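Local structure of uncharacterized protein (Mycobacterium tuberculosis, 4Q6U) at residues Ile138-Glu146 with Asp265-Gly273; Ala237-Leu245 with Lys255-Phe263. The protein is of unknown function but, with a GAF-clan N-terminal domain and two PAS-fold domains, probably acts as a triple sensor-domain protein. All coordinates share one frame; numbering follows the deposited sequence.

Contact 1. Residues Ile138-Glu146 with Asp265-Gly273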
loop_
_atom_site.group_PDB
_atom_site.type_symbol
_atom_site.label_atom_id
_atom_site.label_comp_id
_atom_site.label_asym_id
_atom_site.label_seq_id
_atom_site.Cartn_x
_atom_site.Cartn_y
_atom_site.Cartn_z
ATOM N N ILE B 138 -26.907 10.448 12.946
ATOM C CA ILE B 138 -27.206 9.848 14.236
ATOM C C ILE B 138 -25.911 9.565 14.981
ATOM O O ILE B 138 -25.001 8.951 14.428
ATOM C CB ILE B 138 -27.997 8.541 14.076
ATOM C CG1 ILE B 138 -29.360 8.824 13.449
ATOM C CG2 ILE B 138 -28.178 7.852 15.421
ATOM C CD1 ILE B 138 -30.115 7.558 13.073
ATOM N N THR B 139 -25.830 9.997 16.237
ATOM C CA THR B 139 -24.591 9.855 16.997
ATOM C C THR B 139 -24.389 8.472 17.620
ATOM O O THR B 139 -23.250 8.024 17.775
ATOM C CB THR B 139 -24.510 10.910 18.115
ATOM O OG1 THR B 139 -25.710 10.871 18.915
ATOM C CG2 THR B 139 -24.342 12.291 17.504
ATOM N N TYR B 140 -25.482 7.801 17.975
ATOM C CA TYR B 140 -25.410 6.524 18.685
ATOM C C TYR B 140 -25.839 5.338 17.823
ATOM O O TYR B 140 -26.499 5.509 16.800
ATOM C CB TYR B 140 -26.273 6.572 19.953
ATOM C CG TYR B 140 -27.747 6.833 19.698
ATOM C CD1 TYR B 140 -28.622 5.787 19.421
ATOM C CD2 TYR B 140 -28.259 8.125 19.736
ATOM C CE1 TYR B 140 -29.967 6.017 19.186
ATOM C CE2 TYR B 140 -29.606 8.367 19.505
ATOM C CZ TYR B 140 -30.451 7.308 19.233
ATOM O OH TYR B 140 -31.783 7.541 18.997
ATOM N N GLY B 141 -25.458 4.136 18.246
ATOM C CA GLY B 141 -25.859 2.920 17.558
ATOM C C GLY B 141 -25.294 2.788 16.153
ATOM O O GLY B 141 -25.902 2.162 15.284
ATOM N N ARG B 142 -24.116 3.369 15.929
ATOM C CA ARG B 142 -23.506 3.398 14.603
ATOM C C ARG B 142 -22.734 2.118 14.320
ATOM O O ARG B 142 -22.057 1.586 15.200
ATOM C CB ARG B 142 -22.555 4.608 14.469
ATOM C CG ARG B 142 -23.225 5.973 14.646
ATOM C CD ARG B 142 -22.191 7.108 14.763
ATOM N NE ARG B 142 -21.385 7.248 13.552
ATOM C CZ ARG B 142 -21.813 7.818 12.425
ATOM N NH1 ARG B 142 -23.045 8.310 12.350
ATOM N NH2 ARG B 142 -21.000 7.906 11.369
ATOM N N ALA B 143 -22.839 1.618 13.091
ATOM C CA ALA B 143 -21.962 0.547 12.650
ATOM C C ALA B 143 -20.571 1.127 12.458
ATOM O O ALA B 143 -20.428 2.309 12.109
ATOM C CB ALA B 143 -22.469 -0.087 11.360
ATOM N N PHE B 144 -19.552 0.311 12.701
ATOM C CA PHE B 144 -18.176 0.731 12.439
ATOM C C PHE B 144 -18.051 1.208 10.991
ATOM O O PHE B 144 -17.321 2.150 10.702
ATOM C CB PHE B 144 -17.182 -0.408 12.708
ATOM C CG PHE B 144 -17.132 -0.864 14.144
ATOM C CD1 PHE B 144 -17.609 -0.062 15.172
ATOM C CD2 PHE B 144 -16.607 -2.109 14.464
ATOM C CE1 PHE B 144 -17.563 -0.486 16.496
ATOM C CE2 PHE B 144 -16.549 -2.541 15.783
ATOM C CZ PHE B 144 -17.026 -1.728 16.806
ATOM N N ALA B 145 -18.792 0.580 10.082
ATOM C CA ALA B 145 -18.695 0.939 8.665
ATOM C C ALA B 145 -19.285 2.330 8.368
ATOM O O ALA B 145 -19.143 2.838 7.253
ATOM C CB ALA B 145 -19.385 -0.145 7.781
ATOM N N GLU B 146 -19.929 2.954 9.360
ATOM C CA GLU B 146 -20.419 4.326 9.199
ATOM C C GLU B 146 -19.349 5.358 9.590
ATOM O O GLU B 146 -19.461 6.542 9.259
ATOM C CB GLU B 146 -21.703 4.554 10.032
ATOM C CG GLU B 146 -22.880 3.657 9.603
ATOM C CD GLU B 146 -24.159 3.896 10.399
ATOM O OE1 GLU B 146 -24.424 3.109 11.332
ATOM O OE2 GLU B 146 -24.913 4.845 10.080
ATOM N N ASP B 265 -31.335 -3.774 6.181
ATOM C CA ASP B 265 -31.128 -2.665 7.108
ATOM C C ASP B 265 -29.924 -2.926 8.000
ATOM O O ASP B 265 -30.075 -3.274 9.175
ATOM C CB ASP B 265 -32.390 -2.433 7.957
ATOM C CG ASP B 265 -32.434 -1.040 8.578
ATOM O OD1 ASP B 265 -31.379 -0.375 8.661
ATOM O OD2 ASP B 265 -33.526 -0.612 8.997
ATOM N N TRP B 266 -28.730 -2.752 7.433
ATOM C CA TRP B 266 -27.485 -2.927 8.168
ATOM C C TRP B 266 -27.289 -1.831 9.219
ATOM O O TRP B 266 -26.624 -2.054 10.228
ATOM C CB TRP B 266 -26.278 -2.959 7.201
ATOM C CG TRP B 266 -26.170 -1.744 6.330
ATOM C CD1 TRP B 266 -26.825 -1.514 5.150
ATOM C CD2 TRP B 266 -25.359 -0.588 6.569
ATOM N NE1 TRP B 266 -26.476 -0.282 4.648
ATOM C CE2 TRP B 266 -25.574 0.301 5.494
ATOM C CE3 TRP B 266 -24.469 -0.223 7.586
ATOM C CZ2 TRP B 266 -24.934 1.545 5.414
ATOM C CZ3 TRP B 266 -23.826 1.011 7.497
ATOM C CH2 TRP B 266 -24.071 1.878 6.421
ATOM N N ARG B 267 -27.875 -0.656 8.993
ATOM C CA ARG B 267 -27.696 0.455 9.939
ATOM C C ARG B 267 -28.492 0.248 11.229
ATOM O O ARG B 267 -27.956 0.398 12.329
ATOM C CB ARG B 267 -28.082 1.784 9.280
ATOM C CG ARG B 267 -27.034 2.272 8.270
ATOM C CD ARG B 267 -27.357 3.647 7.695
ATOM N NE ARG B 267 -27.464 4.666 8.735
ATOM C CZ ARG B 267 -28.599 5.274 9.064
ATOM N NH1 ARG B 267 -29.716 4.979 8.420
ATOM N NH2 ARG B 267 -28.615 6.179 10.030
ATOM N N ARG B 268 -29.761 -0.112 11.097
ATOM C CA ARG B 268 -30.600 -0.343 12.280
ATOM C C ARG B 268 -30.095 -1.546 13.072
ATOM O O ARG B 268 -30.068 -1.523 14.305
ATOM C CB ARG B 268 -32.054 -0.564 11.876
ATOM C CG ARG B 268 -33.030 -0.656 13.061
ATOM C CD ARG B 268 -34.363 -1.208 12.618
ATOM N NE ARG B 268 -34.313 -2.662 12.447
ATOM C CZ ARG B 268 -34.672 -3.305 11.339
ATOM N NH1 ARG B 268 -35.121 -2.627 10.288
ATOM N NH2 ARG B 268 -34.589 -4.630 11.282
ATOM N N SER B 269 -29.691 -2.600 12.365
ATOM C CA SER B 269 -29.336 -3.839 13.047
ATOM C C SER B 269 -27.898 -3.819 13.581
ATOM O O SER B 269 -27.458 -4.780 14.209
ATOM C CB SER B 269 -29.555 -5.049 12.124
ATOM O OG SER B 269 -28.678 -5.005 11.006
ATOM N N ALA B 270 -27.174 -2.721 13.366
ATOM C CA ALA B 270 -25.831 -2.606 13.930
ATOM C C ALA B 270 -25.897 -2.676 15.455
ATOM O O ALA B 270 -25.093 -3.363 16.091
ATOM C CB ALA B 270 -25.165 -1.316 13.487
ATOM N N ALA B 271 -26.879 -1.993 16.036
ATOM C CA ALA B 271 -26.977 -1.932 17.490
ATOM C C ALA B 271 -28.253 -2.561 18.055
ATOM O O ALA B 271 -28.344 -2.797 19.262
ATOM C CB ALA B 271 -26.872 -0.469 17.955
ATOM N N ASP B 272 -29.237 -2.841 17.205
ATOM C CA ASP B 272 -30.535 -3.286 17.719
ATOM C C ASP B 272 -31.058 -4.481 16.968
ATOM O O ASP B 272 -31.083 -4.484 15.747
ATOM C CB ASP B 272 -31.550 -2.149 17.640
ATOM C CG ASP B 272 -32.781 -2.381 18.511
ATOM O OD1 ASP B 272 -32.740 -3.223 19.433
ATOM O OD2 ASP B 272 -33.793 -1.694 18.278
ATOM N N GLY B 273 -31.501 -5.483 17.721
ATOM C CA GLY B 273 -32.152 -6.646 17.161
ATOM C C GLY B 273 -31.211 -7.717 16.663
ATOM O O GLY B 273 -29.994 -7.608 16.802
HETATM O O HOH W 1 -27.988 0.514 15.103
HETATM O O HOH W 2 -26.833 2.883 12.414
HETATM O O HOH W 3 -26.385 6.334 11.611
#
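E146 and R267 meet at about a right angle, and their salt bridge is the polar heart of the contact. R267 NE donates to E146 OE2 at 2.9 Å with an N-H...O angle of 162°. The bond lies in the guanidinium plane but reaches the carboxylate from above its own plane, the two flat groups being turned 84° against each other. R267 first lays CG over one face of the W266 indole, then turns at chi3 (59°), which swings its guanidinium round to the glutamate. Water 3 fastens the same pair a second time, 2.6 Å from E146 OE2 and 2.7 Å from R267 NH2, also at the guanidinium edge. The other carboxylate oxygen, E146 OE1, takes the backbone N of A143 at 2.8 Å on its anti side and touches water 2, which leads on to R267 O. Both oxygens are therefore engaged, which should limit rotation of the carboxylate.

The partners come from two domains: 138-146 belongs to the middle PAS-fold domain and 265-273 to the C-terminal one, each segment lying in a loop between regular elements, so this is an interdomain seam. W266 supplies apolar surface with its CZ3 corner. E146 CG approaches W266 CZ3 obliquely at 3.5 Å, and A143 CB comes to the edge of the same ring.

Next to the indole, A143 CB packs on A270 CB at 3.6 Å, and A271 CB rests against G141 CA. Between these last two backbones sits water 1, bonded to G141 O and R267 O and accepting from A271 N. Farther out, I138 CD1 lies 3.7 Å from R267 NH2, at the edge of the guanidinium.

Contact 2. Residues Ala237-Leu245 with Lys255-Phe263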
loop_
_atom_site.group_PDB
_atom_site.type_symbol
_atom_site.label_atom_id
_atom_site.label_comp_id
_atom_site.label_asym_id
_atom_site.label_seq_id
_atom_site.Cartn_x
_atom_site.Cartn_y
_atom_site.Cartn_z
ATOM N N ALA B 237 -14.968 -4.950 -8.688
ATOM C CA ALA B 237 -16.332 -4.537 -8.337
ATOM C C ALA B 237 -17.308 -5.070 -9.385
ATOM O O ALA B 237 -16.933 -5.309 -10.533
ATOM C CB ALA B 237 -16.437 -3.029 -8.223
ATOM N N GLN B 238 -18.555 -5.269 -8.985
ATOM C CA GLN B 238 -19.542 -5.874 -9.870
ATOM C C GLN B 238 -20.906 -5.289 -9.560
ATOM O O GLN B 238 -21.282 -5.185 -8.395
ATOM C CB GLN B 238 -19.555 -7.394 -9.701
ATOM C CG GLN B 238 -20.651 -8.105 -10.468
ATOM C CD GLN B 238 -20.187 -8.524 -11.847
ATOM O OE1 GLN B 238 -19.017 -8.846 -12.039
ATOM N NE2 GLN B 238 -21.099 -8.511 -12.816
ATOM N N ALA B 239 -21.638 -4.900 -10.599
ATOM C CA ALA B 239 -22.948 -4.289 -10.416
ATOM C C ALA B 239 -23.868 -5.258 -9.689
ATOM O O ALA B 239 -23.904 -6.449 -10.008
ATOM C CB ALA B 239 -23.543 -3.880 -11.758
ATOM N N GLY B 240 -24.589 -4.746 -8.698
ATOM C CA GLY B 240 -25.494 -5.559 -7.909
ATOM C C GLY B 240 -24.809 -6.255 -6.750
ATOM O O GLY B 240 -25.469 -6.845 -5.898
ATOM N N VAL B 241 -23.480 -6.206 -6.722
ATOM C CA VAL B 241 -22.733 -6.853 -5.657
ATOM C C VAL B 241 -22.079 -5.818 -4.756
ATOM O O VAL B 241 -21.415 -4.898 -5.227
ATOM C CB VAL B 241 -21.656 -7.793 -6.201
ATOM C CG1 VAL B 241 -20.926 -8.483 -5.046
ATOM C CG2 VAL B 241 -22.269 -8.821 -7.163
ATOM N N HIS B 242 -22.259 -5.984 -3.452
ATOM C CA HIS B 242 -21.704 -5.039 -2.491
ATOM C C HIS B 242 -20.770 -5.744 -1.511
ATOM O O HIS B 242 -21.203 -6.577 -0.710
ATOM C CB HIS B 242 -22.834 -4.332 -1.755
ATOM C CG HIS B 242 -23.741 -3.549 -2.655
ATOM N ND1 HIS B 242 -23.697 -2.173 -2.737
ATOM C CD2 HIS B 242 -24.709 -3.951 -3.508
ATOM C CE1 HIS B 242 -24.606 -1.764 -3.604
ATOM N NE2 HIS B 242 -25.232 -2.818 -4.091
ATOM N N ARG B 243 -19.483 -5.412 -1.595
ATOM C CA ARG B 243 -18.461 -6.035 -0.753
ATOM C C ARG B 243 -18.230 -5.298 0.558
ATOM O O ARG B 243 -18.314 -4.074 0.612
ATOM C CB ARG B 243 -17.153 -6.139 -1.524
ATOM C CG ARG B 243 -17.248 -7.110 -2.722
ATOM C CD ARG B 243 -15.960 -6.987 -3.585
ATOM N NE ARG B 243 -15.808 -5.644 -4.125
ATOM C CZ ARG B 243 -14.740 -5.231 -4.797
ATOM N NH1 ARG B 243 -13.733 -6.065 -5.015
ATOM N NH2 ARG B 243 -14.689 -3.988 -5.253
ATOM N N ALA B 244 -17.925 -6.061 1.606
ATOM C CA ALA B 244 -17.740 -5.506 2.941
ATOM C C ALA B 244 -16.775 -6.366 3.729
ATOM O O ALA B 244 -16.600 -7.541 3.427
ATOM C CB ALA B 244 -19.071 -5.413 3.674
ATOM N N LEU B 245 -16.149 -5.777 4.742
ATOM C CA LEU B 245 -15.397 -6.563 5.701
ATOM C C LEU B 245 -16.261 -6.756 6.930
ATOM O O LEU B 245 -16.950 -5.828 7.355
ATOM C CB LEU B 245 -14.084 -5.889 6.063
ATOM C CG LEU B 245 -13.127 -5.724 4.879
ATOM C CD1 LEU B 245 -11.961 -4.852 5.280
ATOM C CD2 LEU B 245 -12.645 -7.099 4.437
ATOM N N LYS B 255 -16.498 -2.526 7.434
ATOM C CA LYS B 255 -16.193 -1.568 6.379
ATOM C C LYS B 255 -16.854 -1.927 5.060
ATOM O O LYS B 255 -16.872 -3.093 4.677
ATOM C CB LYS B 255 -14.680 -1.474 6.158
ATOM C CG LYS B 255 -14.304 -0.410 5.129
ATOM C CD LYS B 255 -12.832 -0.366 4.874
ATOM C CE LYS B 255 -12.510 0.673 3.823
ATOM N NZ LYS B 255 -12.432 2.068 4.357
ATOM N N TRP B 256 -17.383 -0.925 4.367
ATOM C CA TRP B 256 -17.866 -1.113 2.997
ATOM C C TRP B 256 -16.716 -0.902 2.021
ATOM O O TRP B 256 -15.986 0.076 2.137
ATOM C CB TRP B 256 -18.999 -0.146 2.668
ATOM C CG TRP B 256 -20.273 -0.463 3.390
ATOM C CD1 TRP B 256 -20.811 0.219 4.438
ATOM C CD2 TRP B 256 -21.158 -1.553 3.118
ATOM N NE1 TRP B 256 -21.990 -0.378 4.838
ATOM C CE2 TRP B 256 -22.218 -1.476 4.047
ATOM C CE3 TRP B 256 -21.153 -2.596 2.179
ATOM C CZ2 TRP B 256 -23.265 -2.388 4.062
ATOM C CZ3 TRP B 256 -22.198 -3.507 2.196
ATOM C CH2 TRP B 256 -23.240 -3.398 3.132
ATOM N N LEU B 257 -16.564 -1.818 1.066
ATOM C CA LEU B 257 -15.491 -1.729 0.065
ATOM C C LEU B 257 -16.041 -1.158 -1.236
ATOM O O LEU B 257 -15.321 -0.592 -2.046
ATOM C CB LEU B 257 -14.862 -3.099 -0.165
ATOM C CG LEU B 257 -14.128 -3.679 1.042
ATOM C CD1 LEU B 257 -13.566 -5.043 0.706
ATOM C CD2 LEU B 257 -13.017 -2.741 1.516
ATOM N N ASP B 258 -17.339 -1.335 -1.429
ATOM C CA ASP B 258 -18.082 -0.638 -2.462
ATOM C C ASP B 258 -19.057 0.277 -1.741
ATOM O O ASP B 258 -18.884 0.535 -0.556
ATOM C CB ASP B 258 -18.810 -1.631 -3.365
ATOM C CG ASP B 258 -17.875 -2.659 -3.944
ATOM O OD1 ASP B 258 -16.833 -2.246 -4.494
ATOM O OD2 ASP B 258 -18.162 -3.872 -3.838
ATOM N N GLN B 259 -20.076 0.763 -2.433
ATOM C CA GLN B 259 -21.099 1.549 -1.751
ATOM C C GLN B 259 -22.004 0.626 -0.935
ATOM O O GLN B 259 -22.170 -0.545 -1.270
ATOM C CB GLN B 259 -21.921 2.368 -2.752
ATOM C CG GLN B 259 -21.145 3.508 -3.398
ATOM C CD GLN B 259 -20.272 4.271 -2.407
ATOM O OE1 GLN B 259 -20.766 4.835 -1.433
ATOM N NE2 GLN B 259 -18.960 4.287 -2.655
ATOM N N PRO B 260 -22.594 1.147 0.153
ATOM C CA PRO B 260 -23.460 0.294 0.978
ATOM C C PRO B 260 -24.627 -0.270 0.190
ATOM O O PRO B 260 -25.100 0.361 -0.756
ATOM C CB PRO B 260 -23.958 1.241 2.069
ATOM C CG PRO B 260 -22.943 2.334 2.117
ATOM C CD PRO B 260 -22.430 2.496 0.717
ATOM N N CYS B 261 -25.074 -1.465 0.558
ATOM C CA CYS B 261 -26.217 -2.051 -0.112
ATOM C C CYS B 261 -27.477 -1.662 0.636
ATOM O O CYS B 261 -27.488 -1.550 1.862
ATOM C CB CYS B 261 -26.093 -3.574 -0.214
ATOM S SG CYS B 261 -26.607 -4.476 1.246
ATOM N N SER B 262 -28.534 -1.424 -0.120
ATOM C CA SER B 262 -29.817 -1.082 0.456
ATOM C C SER B 262 -30.727 -2.308 0.518
ATOM O O SER B 262 -31.903 -2.182 0.840
ATOM C CB SER B 262 -30.476 0.044 -0.347
ATOM O OG SER B 262 -30.469 -0.247 -1.734
ATOM N N PHE B 263 -30.175 -3.488 0.232
ATOM C CA PHE B 263 -30.961 -4.730 0.260
ATOM C C PHE B 263 -31.513 -4.983 1.649
ATOM O O PHE B 263 -32.617 -5.498 1.793
ATOM C CB PHE B 263 -30.144 -5.969 -0.141
ATOM C CG PHE B 263 -29.316 -5.798 -1.365
ATOM C CD1 PHE B 263 -29.730 -4.988 -2.405
ATOM C CD2 PHE B 263 -28.104 -6.461 -1.472
ATOM C CE1 PHE B 263 -28.939 -4.832 -3.530
ATOM C CE2 PHE B 263 -27.314 -6.311 -2.583
ATOM C CZ PHE B 263 -27.731 -5.497 -3.620
HETATM O O HOH W 4 -18.819 -5.309 -6.124
#
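The imidazole of H242 has C261 CB over one face, a CH-pi contact 3.6 Å from the ring centroid, and Q259 O at its edge, where ND1 donates almost straight at 2.7 Å. F263 comes in obliquely, its CZ 3.4 Å from H242 CD2 and the ring planes 87° apart. P260 CA covers the centre of one face of the W256 indole, while R243 O sits at that ring's edge. These groups gather where the beta hairpin 242-246/253-256, which starts the antiparallel sheet of the C-terminal PAS-fold domain, runs out into loop. A244 and W256 form a non-hydrogen-bonded pair; in the neighbouring hydrogen-bonded pair, L245 N donates to K255 O. Past W256 the second strand gives way to loop, though L257 N still reaches R243 O.

There D258 takes over. R243 grips its carboxylate side-on, the two groups nearly coplanar at 20°: NH2 uses the syn lone pair of OD1, which also meets R151 in a salt bridge. The bend at chi3 (-62°) turns the guanidinium toward A237, level with the D258 carboxylate. D258 OD2 takes R243 NE and R243 N, each at 3.0 Å, and water 4, which lies 2.8 Å from V241 O.

Contacts 1 and 2 have centres about 16 Å apart. Their second segments, 255-263 and 265-273, run on from one another with one residue between, while 138-146 comes from far earlier in the chain. W266 belongs to both neighbourhoods. Its ring packs on the middle domain in contact 1 and is edge-to-face with W256 of contact 2, W266 CH2 lying 3.5 Å from W256 NE1, while W266 CZ2 touches P260 CB at 3.5 Å. From the other side of the seam, A145 CB reaches W256 CD1 at 3.7 Å. Contact 1 joins the two domains; contact 2 is a hairpin contact within the C-terminal one, to whose K255 the middle domain adds a salt bridge from E157.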